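Local coordinates for NAD-dependent dehydrogenase (Rhizobium meliloti, PDB 4Z0P), which catalyses the NADPH-dependent reduction of glyoxylate and hydroxypyruvate, as a member of the D-isomer-specific 2-hydroxyacid dehydrogenase family, at the interface of chains A and B. Residues are numbered along the deposited sequence; one frame, centred on the assembly and turned at random. Chains: chain A/B, NAD-dependent dehydrogenase.

The interface of chains A and B. Residues chain A 261, 264-266, 273, 281-283; chain B 130.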
ATOM      1  N   PHE A 261       7.424  14.683 -13.836  1.00 19.56           N
ATOM      2  CA  PHE A 261       7.567  16.125 -13.790  1.00 20.36           C
ATOM      3  C   PHE A 261       7.729  16.721 -15.183  1.00 22.38           C
ATOM      4  O   PHE A 261       8.192  16.059 -16.088  1.00 21.57           O
ATOM      5  CB  PHE A 261       8.744  16.520 -12.886  1.00 20.67           C
ATOM      6  CG  PHE A 261       8.549  16.043 -11.489  1.00 20.28           C
ATOM      7  CD1 PHE A 261       7.824  16.789 -10.586  1.00 19.84           C
ATOM      8  CD2 PHE A 261       8.964  14.761 -11.127  1.00 22.74           C
ATOM      9  CE1 PHE A 261       7.582  16.288  -9.310  1.00 22.58           C
ATOM     10  CE2 PHE A 261       8.729  14.256  -9.852  1.00 22.10           C
ATOM     11  CZ  PHE A 261       8.023  15.022  -8.960  1.00 20.47           C
ATOM     12  N   GLU A 264      12.436  16.694 -16.269  1.00 23.06           N
ATOM     13  CA  GLU A 264      13.135  15.695 -15.466  1.00 23.85           C
ATOM     14  C   GLU A 264      14.599  15.657 -15.896  1.00 25.74           C
ATOM     15  O   GLU A 264      14.881  15.882 -17.081  1.00 24.76           O
ATOM     16  CB  GLU A 264      12.532  14.297 -15.665  1.00 23.89           C
ATOM     17  CG  GLU A 264      11.087  14.216 -15.224  1.00 23.63           C
ATOM     18  CD  GLU A 264      10.429  12.867 -15.469  1.00 25.05           C
ATOM     19  OE1 GLU A 264      11.077  11.894 -15.919  1.00 23.89           O
ATOM     20  OE2 GLU A 264       9.227  12.785 -15.190  1.00 21.90           O
ATOM     21  N   PRO A 265      15.528  15.415 -14.980  1.00 25.26           N
ATOM     22  CA  PRO A 265      15.264  15.253 -13.541  1.00 22.41           C
ATOM     23  C   PRO A 265      14.768  16.533 -12.906  1.00 26.66           C
ATOM     24  O   PRO A 265      15.100  17.632 -13.371  1.00 25.23           O
ATOM     25  CB  PRO A 265      16.618  14.881 -12.969  1.00 25.95           C
ATOM     26  CG  PRO A 265      17.617  15.319 -13.961  1.00 37.83           C
ATOM     27  CD  PRO A 265      16.957  15.236 -15.301  1.00 34.26           C
ATOM     28  N   LEU A 266      13.975  16.392 -11.855  1.00 21.67           N
ATOM     29  CA  LEU A 266      13.384  17.533 -11.192  1.00 23.42           C
ATOM     30  C   LEU A 266      14.478  18.439 -10.657  1.00 24.41           C
ATOM     31  O   LEU A 266      15.392  17.964  -9.972  1.00 24.41           O
ATOM     32  CB  LEU A 266      12.474  17.085 -10.065  1.00 24.52           C
ATOM     33  CG  LEU A 266      11.771  18.189  -9.268  1.00 24.32           C
ATOM     34  CD1 LEU A 266      10.848  19.040 -10.125  1.00 24.61           C
ATOM     35  CD2 LEU A 266      11.026  17.518  -8.134  1.00 23.59           C
ATOM     36  N   TRP A 273      10.319  19.151  -3.423  1.00 23.30           N
ATOM     37  CA  TRP A 273      11.131  18.325  -2.540  1.00 24.34           C
ATOM     38  C   TRP A 273      10.781  18.497  -1.064  1.00 28.96           C
ATOM     39  O   TRP A 273      10.897  17.544  -0.292  1.00 27.14           O
ATOM     40  CB  TRP A 273      12.611  18.611  -2.722  1.00 21.81           C
ATOM     41  CG  TRP A 273      13.193  18.372  -4.108  1.00 22.73           C
ATOM     42  CD1 TRP A 273      13.616  19.319  -4.993  1.00 27.22           C
ATOM     43  CD2 TRP A 273      13.478  17.110  -4.716  1.00 21.02           C
ATOM     44  NE1 TRP A 273      14.134  18.733  -6.110  1.00 23.78           N
ATOM     45  CE2 TRP A 273      14.066  17.375  -5.980  1.00 21.42           C
ATOM     46  CE3 TRP A 273      13.290  15.788  -4.330  1.00 22.50           C
ATOM     47  CZ2 TRP A 273      14.467  16.367  -6.839  1.00 25.51           C
ATOM     48  CZ3 TRP A 273      13.710  14.772  -5.190  1.00 22.37           C
ATOM     49  CH2 TRP A 273      14.288  15.060  -6.424  1.00 24.88           C
ATOM     50  N   THR A 281       8.885  10.874  -6.123  1.00 18.96           N
ATOM     51  CA  THR A 281       9.714   9.769  -6.552  1.00 18.96           C
ATOM     52  C   THR A 281      10.280  10.065  -7.928  1.00 20.12           C
ATOM     53  O   THR A 281       9.645  10.776  -8.722  1.00 19.39           O
ATOM     54  CB  THR A 281       8.980   8.401  -6.496  1.00 18.47           C
ATOM     55  OG1 THR A 281       7.694   8.481  -7.151  1.00 18.73           O
ATOM     56  CG2 THR A 281       8.836   7.919  -5.056  1.00 19.71           C
ATOM     57  N   PRO A 282      11.497   9.552  -8.209  1.00 18.17           N
ATOM     58  CA  PRO A 282      12.217  10.005  -9.422  1.00 17.02           C
ATOM     59  C   PRO A 282      11.905   9.179 -10.671  1.00 20.76           C
ATOM     60  O   PRO A 282      12.786   8.523 -11.250  1.00 19.54           O
ATOM     61  CB  PRO A 282      13.669   9.885  -8.985  1.00 19.86           C
ATOM     62  CG  PRO A 282      13.657   8.692  -8.049  1.00 21.57           C
ATOM     63  CD  PRO A 282      12.413   8.904  -7.247  1.00 18.39           C
ATOM     64  N   HIS A 283      10.643   9.203 -11.073  1.00 18.42           N
ATOM     65  CA  HIS A 283      10.171   8.468 -12.250  1.00 17.99           C
ATOM     66  C   HIS A 283      10.532   6.985 -12.159  1.00 20.68           C
ATOM     67  O   HIS A 283      11.210   6.409 -13.023  1.00 20.03           O
ATOM     68  CB  HIS A 283      10.661   9.130 -13.519  1.00 19.61           C
ATOM     69  CG  HIS A 283       9.914   8.712 -14.743  1.00 19.77           C
ATOM     70  ND1 HIS A 283       9.777   9.544 -15.827  1.00 24.73           N
ATOM     71  CD2 HIS A 283       9.274   7.563 -15.068  1.00 23.90           C
ATOM     72  CE1 HIS A 283       9.093   8.929 -16.771  1.00 24.47           C
ATOM     73  NE2 HIS A 283       8.772   7.731 -16.334  1.00 21.97           N
TER
ATOM     74  N   TRP B 130      17.738  13.631  -7.156  1.00 22.26           N
ATOM     75  CA  TRP B 130      16.999  12.706  -8.019  1.00 22.72           C
ATOM     76  C   TRP B 130      17.890  11.507  -8.273  1.00 22.92           C
ATOM     77  O   TRP B 130      18.934  11.626  -8.916  1.00 22.13           O
ATOM     78  CB  TRP B 130      16.720  13.408  -9.338  1.00 21.13           C
ATOM     79  CG  TRP B 130      15.990  12.632 -10.407  1.00 21.16           C
ATOM     80  CD1 TRP B 130      16.519  11.713 -11.283  1.00 22.68           C
ATOM     81  CD2 TRP B 130      14.614  12.761 -10.735  1.00 21.87           C
ATOM     82  NE1 TRP B 130      15.549  11.270 -12.146  1.00 23.75           N
ATOM     83  CE2 TRP B 130      14.368  11.914 -11.843  1.00 21.64           C
ATOM     84  CE3 TRP B 130      13.550  13.525 -10.206  1.00 20.60           C
ATOM     85  CZ2 TRP B 130      13.100  11.799 -12.428  1.00 23.05           C
ATOM     86  CZ3 TRP B 130      12.283  13.408 -10.799  1.00 22.65           C
ATOM     87  CH2 TRP B 130      12.072  12.563 -11.891  1.00 21.18           C
TER
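B:Trp130 drives its indole between A:Pro265 and A:Pro282, which take opposite faces of the ring system in the two-fold interface of the deposited dimer, probably the biological one, as this family commonly dimerises. At the base, CB of B:Trp130 lies beside CB of A:Pro265 and the CH2 corner of A:Trp273, which also reaches CA of B:Trp130. CG points away from the backbone N, on the side of the carbonyl carbon (chi1 179°), and from there the ring enters the slot between the prolines. CB of A:Pro265 stands 3.5 Å from CG of B:Trp130, and on the other face CB of A:Pro282 is 3.5 Å from CD2 of B:Trp130. Farther out, CA of A:Pro282 makes a CH-pi contact with the six-membered ring, opposed by CA of A:Pro265. CE3 of B:Trp130 lies 3.3 Å from N of A:Leu266, above the rim on the A:Pro265 side. At the far edge CZ3 of B:Trp130 meets CD2 of A:Phe261 at 3.6 Å, in the indole plane.

A:His283 is the catalytic histidine of this family and lines the oxalate pocket; A:Glu264 is the glutamate that orients it. OE1 of A:Glu264 accepts a hydrogen bond from ND1 of A:His283 (2.7 Å) through its syn lone pair, in the imidazole plane. OE2 of A:Glu264 accepts a hydrogen bond from the backbone N of A:Phe261 (2.9 Å) through its anti lone pair. The indole rests on CB of A:His283 and on CG and CD of A:Glu264, setting the partner chain against the catalytic pair. Replacing B:Trp130 by an alanine would strip away the indole and is likely to leave A:Pro265 and A:Pro282 facing a gap, with less packing to steady A:Glu264 and A:His283.

The pocket is built from loops following strands 255-258 and 278-280, the first with a cis peptide bond before A:Pro265, together with 3-10 helix 271-274, all within the NAD-binding family region; B:Trp130 comes from a loop after helix 118-126, and the two-fold axis repeats the contact.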